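Local coordinates for protein porin B (Pseudomonas putida, PDB 4GEY) that forms a beta-barrel channel in the outer membrane that probably takes up sugars such as glucose selectively, at residues A[157-162]-A[313-318]; A[197-200]-A[204-207]; A[238-243]-A[249-254]. The protein carries 2 engineered substitutions. One frame throughout, in Å; residues are numbered along the deposited sequence.

How the contacts relate
Contacts 2 and 3 are hairpins of the wall of an outer-membrane beta-barrel, and contact 1 packs a loop against another strand of it. Contact 2 (197-200 with 204-207) and contact 3 (238-243 with 249-254) follow each other along the chain, their centres about 11 Å apart, and strands 203-212 and 232-245 join them edge to edge. Contact 1 (157-162 with 313-318) spans both along the chain: a loop that leaves strand 145-149 reaches strand 309-319. Its centre lies about 10 Å from that of contact 3 and about 17 Å from that of contact 2. Asp157 O bonds to Gln206 and weakly to Arg253, and Asn159 N bonds to Glu238, so the loop is tied to both hairpins.

Contact 1: A[157-162]-A[313-318]; sequences DFNSFP and FANFTV
Phe161 sends the rim of its ring against the face of Phe313 in an offset edge-to-face pair, ring centres 5.4 Å apart and planes at 61°. Phe161 CZ is the leading atom, 3.6 Å from Phe313 CD1. The ring reaches across because chi1 of -172° sets CG opposite the backbone N, extending the side chain from the loop toward the strand. One face of Phe161 carries Pro162 CD; over the other lies the amide nitrogen of Asn315, its ND2 3.4 Å from Phe161 CE1, with amide and ring planes perpendicular. A flat aromatic suits this place, since it offers an edge to one neighbour and two faces to others.

Beyond this packed end the two segments separate, and water fills in. Asn159 ND2 stands 4.4 Å from Asn315 OD1, too far for a direct bond, and water 1 bridges the two amides, accepting from Asn159 ND2 at 3.0 Å. Water 2 lies 2.8 Å from Asn315 OD1 and also meets Asn159 O. Asparagine suits both positions because its amide can donate and accept at once: Asn159 OD1 is held by Ser173 and Val175, Asn315 ND2 by Gln331.

Strand 309-319 runs between strands 282-298 and 326-337 in the barrel wall, and Asn159 and Pro162 of the loop also touch strand 282-298.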
loop_
_atom_site.group_PDB
_atom_site.type_symbol
_atom_site.label_atom_id
_atom_site.label_comp_id
_atom_site.label_asym_id
_atom_site.label_seq_id
_atom_site.Cartn_x
_atom_site.Cartn_y
_atom_site.Cartn_z
ATOM N N ASP A 157 -7.731 -3.904 6.448
ATOM C CA ASP A 157 -8.734 -3.334 7.349
ATOM C C ASP A 157 -8.297 -2.003 7.936
ATOM O O ASP A 157 -9.110 -1.118 8.197
ATOM C CB ASP A 157 -9.051 -4.298 8.491
ATOM C CG ASP A 157 -9.678 -5.580 8.002
ATOM O OD1 ASP A 157 -8.922 -6.414 7.454
ATOM O OD2 ASP A 157 -10.913 -5.743 8.163
ATOM N N PHE A 158 -7.000 -1.862 8.148
ATOM C CA PHE A 158 -6.484 -0.692 8.838
ATOM C C PHE A 158 -5.807 0.264 7.854
ATOM O O PHE A 158 -5.105 -0.181 6.936
ATOM C CB PHE A 158 -5.520 -1.141 9.944
ATOM C CG PHE A 158 -6.171 -2.008 11.006
ATOM C CD1 PHE A 158 -6.228 -3.377 10.864
ATOM C CD2 PHE A 158 -6.722 -1.441 12.142
ATOM C CE1 PHE A 158 -6.814 -4.164 11.834
ATOM C CE2 PHE A 158 -7.311 -2.213 13.105
ATOM C CZ PHE A 158 -7.362 -3.580 12.952
ATOM N N ASN A 159 -6.046 1.568 8.019
ATOM C CA ASN A 159 -5.311 2.578 7.251
ATOM C C ASN A 159 -5.542 2.362 5.755
ATOM O O ASN A 159 -4.711 2.703 4.918
ATOM C CB ASN A 159 -3.817 2.496 7.620
ATOM C CG ASN A 159 -2.966 3.570 6.951
ATOM O OD1 ASN A 159 -1.874 3.289 6.450
ATOM N ND2 ASN A 159 -3.458 4.799 6.939
ATOM N N SER A 160 -6.683 1.768 5.429
ATOM C CA SER A 160 -6.983 1.372 4.054
ATOM C C SER A 160 -7.170 2.566 3.134
ATOM O O SER A 160 -7.796 3.554 3.515
ATOM C CB SER A 160 -8.232 0.505 4.025
ATOM O OG SER A 160 -8.129 -0.562 4.929
ATOM N N PHE A 161 -6.629 2.453 1.922
ATOM C CA PHE A 161 -6.703 3.496 0.886
ATOM C C PHE A 161 -6.713 2.758 -0.457
ATOM O O PHE A 161 -6.102 1.704 -0.564
ATOM C CB PHE A 161 -5.489 4.435 1.005
ATOM C CG PHE A 161 -5.556 5.664 0.112
ATOM C CD1 PHE A 161 -6.415 6.717 0.410
ATOM C CD2 PHE A 161 -4.736 5.772 -1.009
ATOM C CE1 PHE A 161 -6.474 7.834 -0.406
ATOM C CE2 PHE A 161 -4.783 6.892 -1.828
ATOM C CZ PHE A 161 -5.654 7.922 -1.534
ATOM N N PRO A 162 -7.418 3.292 -1.478
ATOM C CA PRO A 162 -7.513 2.586 -2.772
ATOM C C PRO A 162 -6.182 2.500 -3.509
ATOM O O PRO A 162 -5.148 2.990 -3.043
ATOM C CB PRO A 162 -8.492 3.446 -3.583
ATOM C CG PRO A 162 -9.271 4.216 -2.578
ATOM C CD PRO A 162 -8.302 4.471 -1.429
ATOM N N PHE A 313 -8.442 13.994 -1.496
ATOM C CA PHE A 313 -7.923 13.015 -0.547
ATOM C C PHE A 313 -6.643 13.480 0.106
ATOM O O PHE A 313 -5.901 14.283 -0.465
ATOM C CB PHE A 313 -7.731 11.625 -1.188
ATOM C CG PHE A 313 -6.679 11.573 -2.277
ATOM C CD1 PHE A 313 -5.331 11.463 -1.966
ATOM C CD2 PHE A 313 -7.044 11.597 -3.617
ATOM C CE1 PHE A 313 -4.370 11.400 -2.962
ATOM C CE2 PHE A 313 -6.079 11.530 -4.624
ATOM C CZ PHE A 313 -4.740 11.430 -4.290
ATOM N N ALA A 314 -6.385 12.943 1.299
ATOM C CA ALA A 314 -5.161 13.233 2.042
ATOM C C ALA A 314 -4.782 12.099 2.976
ATOM O O ALA A 314 -5.635 11.392 3.503
ATOM C CB ALA A 314 -5.292 14.525 2.815
ATOM N N ASN A 315 -3.481 11.926 3.157
ATOM C CA ASN A 315 -2.927 10.949 4.080
ATOM C C ASN A 315 -1.792 11.610 4.853
ATOM O O ASN A 315 -0.999 12.370 4.293
ATOM C CB ASN A 315 -2.379 9.738 3.323
ATOM C CG ASN A 315 -3.457 8.743 2.929
ATOM O OD1 ASN A 315 -3.740 7.790 3.660
ATOM N ND2 ASN A 315 -4.041 8.938 1.752
ATOM N N PHE A 316 -1.729 11.328 6.142
ATOM C CA PHE A 316 -0.655 11.805 6.995
ATOM C C PHE A 316 -0.211 10.626 7.839
ATOM O O PHE A 316 -1.001 9.745 8.192
ATOM C CB PHE A 316 -1.113 12.956 7.903
ATOM C CG PHE A 316 -1.697 14.120 7.161
ATOM C CD1 PHE A 316 -3.056 14.166 6.864
ATOM C CD2 PHE A 316 -0.892 15.168 6.748
ATOM C CE1 PHE A 316 -3.597 15.241 6.168
ATOM C CE2 PHE A 316 -1.427 16.254 6.053
ATOM C CZ PHE A 316 -2.775 16.288 5.761
ATOM N N THR A 317 1.058 10.609 8.182
ATOM C CA THR A 317 1.596 9.453 8.838
ATOM C C THR A 317 2.710 9.966 9.738
ATOM O O THR A 317 3.369 10.965 9.422
ATOM C CB THR A 317 2.060 8.462 7.758
ATOM O OG1 THR A 317 1.454 7.178 7.947
ATOM C CG2 THR A 317 3.530 8.352 7.735
ATOM N N VAL A 318 2.872 9.330 10.889
ATOM C CA VAL A 318 3.836 9.775 11.900
ATOM C C VAL A 318 4.391 8.555 12.637
ATOM O O VAL A 318 3.623 7.681 13.065
ATOM C CB VAL A 318 3.193 10.781 12.900
ATOM C CG1 VAL A 318 3.828 10.676 14.270
ATOM C CG2 VAL A 318 3.312 12.209 12.385
HETATM O O HOH W 1 -2.080 7.279 6.106
HETATM O O HOH W 2 -3.094 5.085 3.794
#

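Contact 2: A[197-200]-A[204-207]; sequences YNIT and FVQV. With C8E ((hydroxyethyloxy)tri(ethyloxy)octane), chain C.
A beta hairpin of the barrel wall, strands 190-198 and 203-212, approaches its turn here, and the contact holds two residue pairs near that turn. Tyr197 and Val205 form an antiparallel hydrogen-bonded pair: Tyr197 N gives to Val205 O at 3.0 Å and Val205 N returns to Tyr197 O at 3.1 Å. Asn198 and Phe204 follow as a non-hydrogen-bonded pair. Past Asn198 the strand bends, and Ile199 and Thr200 together sit opposite Phe203 as a classic beta bulge.

Side chains alternate between the two faces of the ribbon. On one, Tyr197 and Val205 project together from the sheet, with Tyr197 CB 3.9 Å from Val205 CG2. Ile199 reaches the same cluster, its CD1 4.0 Å from Val205 CG1, while its CG1 rests on a face of the Tyr197 ring. Branched aliphatic residues beside a tyrosine suit this side, where a detergent molecule, C8E, also lies: its O9 is 3.7 Å from Val205 CG2, and its C10 is 3.6 Å from Val207 CG1.

On the other face Asn198 and Phe204 run alongside each other. Asn198 OD1 approaches Phe204 CB at 3.6 Å, the amide steeply inclined to the ring at 77°, and Asn198 ND2 bonds to Gly143 O. With chi1 of 69°, Phe204 CG lies between its own backbone N and carbonyl carbon; this carries the ring away from 197-200, and it makes a cation-pi contact with Lys196, earlier on strand 190-198.

Strand 203-212 continues the wall by pairing with strand 232-245, where Phe204 packs on Val240 and Val207 on Met237, while Asn198 bonds through its backbone to Ala144 beside strand 145-149.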
loop_
_atom_site.group_PDB
_atom_site.type_symbol
_atom_site.label_atom_id
_atom_site.label_comp_id
_atom_site.label_asym_id
_atom_site.label_seq_id
_atom_site.Cartn_x
_atom_site.Cartn_y
_atom_site.Cartn_z
ATOM N N TYR A 197 -16.392 -2.894 15.880
ATOM C CA TYR A 197 -17.657 -2.507 16.477
ATOM C C TYR A 197 -18.231 -1.414 15.590
ATOM O O TYR A 197 -17.623 -0.364 15.434
ATOM C CB TYR A 197 -17.414 -2.011 17.912
ATOM C CG TYR A 197 -18.601 -1.379 18.641
ATOM C CD1 TYR A 197 -19.917 -1.633 18.258
ATOM C CD2 TYR A 197 -18.393 -0.514 19.726
ATOM C CE1 TYR A 197 -20.986 -1.044 18.926
ATOM C CE2 TYR A 197 -19.455 0.068 20.398
ATOM C CZ TYR A 197 -20.748 -0.200 19.987
ATOM O OH TYR A 197 -21.810 0.374 20.638
ATOM N N ASN A 198 -19.383 -1.681 14.989
ATOM C CA ASN A 198 -20.119 -0.670 14.248
ATOM C C ASN A 198 -21.054 0.086 15.173
ATOM O O ASN A 198 -22.115 -0.419 15.527
ATOM C CB ASN A 198 -20.942 -1.318 13.138
ATOM C CG ASN A 198 -20.085 -2.007 12.104
ATOM O OD1 ASN A 198 -19.305 -1.358 11.401
ATOM N ND2 ASN A 198 -20.222 -3.326 11.999
ATOM N N ILE A 199 -20.668 1.295 15.562
ATOM C CA ILE A 199 -21.428 2.061 16.548
ATOM C C ILE A 199 -22.641 2.679 15.878
ATOM O O ILE A 199 -23.708 2.833 16.471
ATOM C CB ILE A 199 -20.547 3.171 17.171
ATOM C CG1 ILE A 199 -19.384 2.559 17.956
ATOM C CG2 ILE A 199 -21.343 4.087 18.073
ATOM C CD1 ILE A 199 -18.272 3.529 18.221
ATOM N N THR A 200 -22.467 2.992 14.608
ATOM C CA THR A 200 -23.417 3.769 13.842
ATOM C C THR A 200 -23.167 3.304 12.433
ATOM O O THR A 200 -22.065 2.868 12.124
ATOM C CB THR A 200 -23.100 5.277 14.014
ATOM O OG1 THR A 200 -24.017 5.843 14.945
ATOM C CG2 THR A 200 -23.163 6.060 12.720
ATOM N N PHE A 204 -17.332 3.589 12.871
ATOM C CA PHE A 204 -16.898 2.384 13.578
ATOM C C PHE A 204 -15.523 2.486 14.232
ATOM O O PHE A 204 -14.712 3.333 13.875
ATOM C CB PHE A 204 -17.024 1.117 12.702
ATOM C CG PHE A 204 -16.065 1.046 11.535
ATOM C CD1 PHE A 204 -14.780 0.541 11.696
ATOM C CD2 PHE A 204 -16.471 1.400 10.265
ATOM C CE1 PHE A 204 -13.910 0.433 10.609
ATOM C CE2 PHE A 204 -15.608 1.292 9.186
ATOM C CZ PHE A 204 -14.328 0.813 9.365
ATOM N N VAL A 205 -15.279 1.615 15.199
ATOM C CA VAL A 205 -13.970 1.512 15.833
ATOM C C VAL A 205 -13.487 0.084 15.668
ATOM O O VAL A 205 -14.289 -0.828 15.487
ATOM C CB VAL A 205 -14.022 1.888 17.335
ATOM C CG1 VAL A 205 -14.391 3.349 17.498
ATOM C CG2 VAL A 205 -15.003 1.015 18.062
ATOM N N GLN A 206 -12.177 -0.114 15.712
ATOM C CA GLN A 206 -11.624 -1.454 15.528
ATOM C C GLN A 206 -10.210 -1.558 16.045
ATOM O O GLN A 206 -9.459 -0.575 16.062
ATOM C CB GLN A 206 -11.659 -1.867 14.058
ATOM C CG GLN A 206 -10.849 -1.004 13.120
ATOM C CD GLN A 206 -10.878 -1.572 11.707
ATOM O OE1 GLN A 206 -11.437 -2.649 11.479
ATOM N NE2 GLN A 206 -10.278 -0.856 10.752
ATOM N N VAL A 207 -9.854 -2.764 16.460
ATOM C CA VAL A 207 -8.516 -3.054 16.953
ATOM C C VAL A 207 -8.164 -4.424 16.405
ATOM O O VAL A 207 -9.057 -5.215 16.095
ATOM C CB VAL A 207 -8.464 -3.045 18.513
ATOM C CG1 VAL A 207 -9.483 -4.009 19.094
ATOM C CG2 VAL A 207 -7.068 -3.378 19.025
HETATM C C1 C8E C . -6.515 6.807 18.309
HETATM C C2 C8E C . -7.133 5.470 17.950
HETATM C C3 C8E C . -8.620 5.518 18.279
HETATM C C4 C8E C . -9.014 4.416 19.254
HETATM C C5 C8E C . -10.194 3.606 18.733
HETATM C C6 C8E C . -9.910 2.115 18.893
HETATM C C7 C8E C . -10.840 1.485 19.920
HETATM C C8 C8E C . -10.747 -0.037 19.949
HETATM O O9 C8E C . -11.971 -0.593 19.505
HETATM C C10 C8E C . -12.247 -1.859 20.083
HETATM C C11 C8E C . -13.493 -2.500 19.470
HETATM O O12 C8E C . -14.034 -3.465 20.355
#

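Contact 3: A[238-243]-A[249-254]; sequences EAVWSP and PGEYRL. With C8E ((hydroxyethyloxy)tri(ethyloxy)octane), chain C.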
loop_
_atom_site.group_PDB
_atom_site.type_symbol
_atom_site.label_atom_id
_atom_site.label_comp_id
_atom_site.label_asym_id
_atom_site.label_seq_id
_atom_site.Cartn_x
_atom_site.Cartn_y
_atom_site.Cartn_z
ATOM N N GLU A 238 -8.167 1.818 15.339
ATOM C CA GLU A 238 -8.657 2.788 14.369
ATOM C C GLU A 238 -10.091 3.217 14.599
ATOM O O GLU A 238 -10.927 2.434 15.045
ATOM C CB GLU A 238 -8.529 2.226 12.956
ATOM C CG GLU A 238 -8.503 3.272 11.871
ATOM C CD GLU A 238 -8.258 2.663 10.505
ATOM O OE1 GLU A 238 -8.576 1.463 10.319
ATOM O OE2 GLU A 238 -7.737 3.377 9.625
ATOM N N ALA A 239 -10.362 4.474 14.285
ATOM C CA ALA A 239 -11.720 4.981 14.240
ATOM C C ALA A 239 -11.956 5.432 12.812
ATOM O O ALA A 239 -11.101 6.101 12.226
ATOM C CB ALA A 239 -11.895 6.138 15.214
ATOM N N VAL A 240 -13.095 5.043 12.245
ATOM C CA VAL A 240 -13.408 5.354 10.852
ATOM C C VAL A 240 -14.789 5.997 10.740
ATOM O O VAL A 240 -15.814 5.351 10.971
ATOM C CB VAL A 240 -13.304 4.100 9.957
ATOM C CG1 VAL A 240 -13.815 4.376 8.557
ATOM C CG2 VAL A 240 -11.870 3.595 9.911
ATOM N N TRP A 241 -14.801 7.284 10.397
ATOM C CA TRP A 241 -16.037 8.051 10.254
ATOM C C TRP A 241 -16.366 8.237 8.766
ATOM O O TRP A 241 -15.532 8.732 7.997
ATOM C CB TRP A 241 -15.857 9.414 10.919
ATOM C CG TRP A 241 -17.075 10.298 10.933
ATOM C CD1 TRP A 241 -18.375 9.906 11.009
ATOM C CD2 TRP A 241 -17.089 11.734 10.879
ATOM N NE1 TRP A 241 -19.200 11.005 11.024
ATOM C CE2 TRP A 241 -18.437 12.140 10.938
ATOM C CE3 TRP A 241 -16.091 12.715 10.791
ATOM C CZ2 TRP A 241 -18.817 13.486 10.908
ATOM C CZ3 TRP A 241 -16.468 14.050 10.769
ATOM C CH2 TRP A 241 -17.818 14.421 10.823
ATOM N N SER A 242 -17.575 7.839 8.364
ATOM C CA SER A 242 -18.016 7.970 6.972
ATOM C C SER A 242 -19.268 8.817 6.872
ATOM O O SER A 242 -20.345 8.303 6.581
ATOM C CB SER A 242 -18.307 6.605 6.367
ATOM O OG SER A 242 -17.196 5.742 6.496
ATOM N N PRO A 243 -19.133 10.126 7.106
ATOM C CA PRO A 243 -20.315 10.989 7.067
ATOM C C PRO A 243 -20.685 11.383 5.635
ATOM O O PRO A 243 -19.922 11.131 4.695
ATOM C CB PRO A 243 -19.839 12.228 7.806
ATOM C CG PRO A 243 -18.379 12.313 7.438
ATOM C CD PRO A 243 -17.891 10.894 7.307
ATOM N N PRO A 249 -20.556 11.525 -0.095
ATOM C CA PRO A 249 -19.817 10.594 0.765
ATOM C C PRO A 249 -18.372 11.000 1.065
ATOM O O PRO A 249 -17.624 11.400 0.174
ATOM C CB PRO A 249 -19.818 9.292 -0.052
ATOM C CG PRO A 249 -19.976 9.730 -1.465
ATOM C CD PRO A 249 -20.858 10.944 -1.413
ATOM N N GLY A 250 -17.987 10.867 2.328
ATOM C CA GLY A 250 -16.596 10.979 2.729
ATOM C C GLY A 250 -16.208 9.833 3.650
ATOM O O GLY A 250 -17.056 9.052 4.085
ATOM N N GLU A 251 -14.923 9.734 3.954
ATOM C CA GLU A 251 -14.432 8.743 4.902
ATOM C C GLU A 251 -13.183 9.254 5.626
ATOM O O GLU A 251 -12.175 9.576 5.004
ATOM C CB GLU A 251 -14.141 7.428 4.181
ATOM C CG GLU A 251 -13.707 6.304 5.095
ATOM C CD GLU A 251 -13.108 5.144 4.326
ATOM O OE1 GLU A 251 -13.860 4.457 3.598
ATOM O OE2 GLU A 251 -11.881 4.930 4.437
ATOM N N TYR A 252 -13.257 9.339 6.944
ATOM C CA TYR A 252 -12.139 9.853 7.722
ATOM C C TYR A 252 -11.652 8.799 8.705
ATOM O O TYR A 252 -12.445 8.237 9.448
ATOM C CB TYR A 252 -12.539 11.154 8.439
ATOM C CG TYR A 252 -13.012 12.221 7.477
ATOM C CD1 TYR A 252 -14.337 12.267 7.068
ATOM C CD2 TYR A 252 -12.134 13.159 6.951
ATOM C CE1 TYR A 252 -14.779 13.210 6.186
ATOM C CE2 TYR A 252 -12.573 14.121 6.061
ATOM C CZ TYR A 252 -13.900 14.134 5.686
ATOM O OH TYR A 252 -14.372 15.064 4.799
ATOM N N ARG A 253 -10.350 8.531 8.688
ATOM C CA ARG A 253 -9.743 7.511 9.535
ATOM C C ARG A 253 -8.716 8.114 10.454
ATOM O O ARG A 253 -7.889 8.912 10.012
ATOM C CB ARG A 253 -8.999 6.469 8.698
ATOM C CG ARG A 253 -9.840 5.720 7.687
ATOM C CD ARG A 253 -9.110 4.488 7.205
ATOM N NE ARG A 253 -9.962 3.663 6.360
ATOM C CZ ARG A 253 -10.366 2.433 6.658
ATOM N NH1 ARG A 253 -9.990 1.853 7.788
ATOM N NH2 ARG A 253 -11.146 1.783 5.802
ATOM N N LEU A 254 -8.747 7.713 11.721
ATOM C CA LEU A 254 -7.694 8.078 12.656
ATOM C C LEU A 254 -7.241 6.810 13.370
ATOM O O LEU A 254 -8.067 6.062 13.900
ATOM C CB LEU A 254 -8.177 9.136 13.652
ATOM C CG LEU A 254 -7.294 9.404 14.883
ATOM C CD1 LEU A 254 -6.067 10.239 14.558
ATOM C CD2 LEU A 254 -8.091 10.081 15.955
HETATM C C1 C8E C . -6.515 6.807 18.309
HETATM C C2 C8E C . -7.133 5.470 17.950
HETATM C C3 C8E C . -8.620 5.518 18.279
HETATM C C4 C8E C . -9.014 4.416 19.254
HETATM C C5 C8E C . -10.194 3.606 18.733
HETATM C C6 C8E C . -9.910 2.115 18.893
HETATM C C7 C8E C . -10.840 1.485 19.920
HETATM C C8 C8E C . -10.747 -0.037 19.949
HETATM O O9 C8E C . -11.971 -0.593 19.505
HETATM C C10 C8E C . -12.247 -1.859 20.083
HETATM C C11 C8E C . -13.493 -2.500 19.470
HETATM O O12 C8E C . -14.034 -3.465 20.355
#
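This is an antiparallel hairpin in the barrel wall, strands 232-245 and 248-259, with a salt-bridge network on one face and a mainly aromatic and aliphatic cluster on the other. Ala239 with Leu254 and Trp241 with Tyr252 are hydrogen-bonded pairs.

On the charged face, Arg253 NH1 forms a salt bridge to Glu238 by two weak bonds, one to OE1 bent (2.9 Å, 124°) and one to OE2 long but straighter (3.3 Å, 170°). Arg253 NE binds Glu251 OE2 at 3.0 Å from above the carboxylate plane. Arginine suits the spot: with CG opposite the carbonyl carbon (chi1 -59°), its extended chain reaches both acids, and Val240 CG2 lies over one guanidinium face, 3.3 Å from Arg253 NH1. Glu238 is also bonded by Gln206, Trp292 and Asn159 N. A leucine in its place would probably leave Glu238 and Glu251 without the cation of Arg253.

On the opposite face the Trp241 and Tyr252 rings neighbour each other obliquely, Trp241 CE3 4.1 Å from Tyr252 CD1, with Pro243 CG over the centre of the Trp241 ring and Pro243 CD at the edge of Tyr252.

Strand 203-212 borders the hairpin on one side and strand 282-298 on the other, where Gln297 takes the Tyr252 hydroxyl.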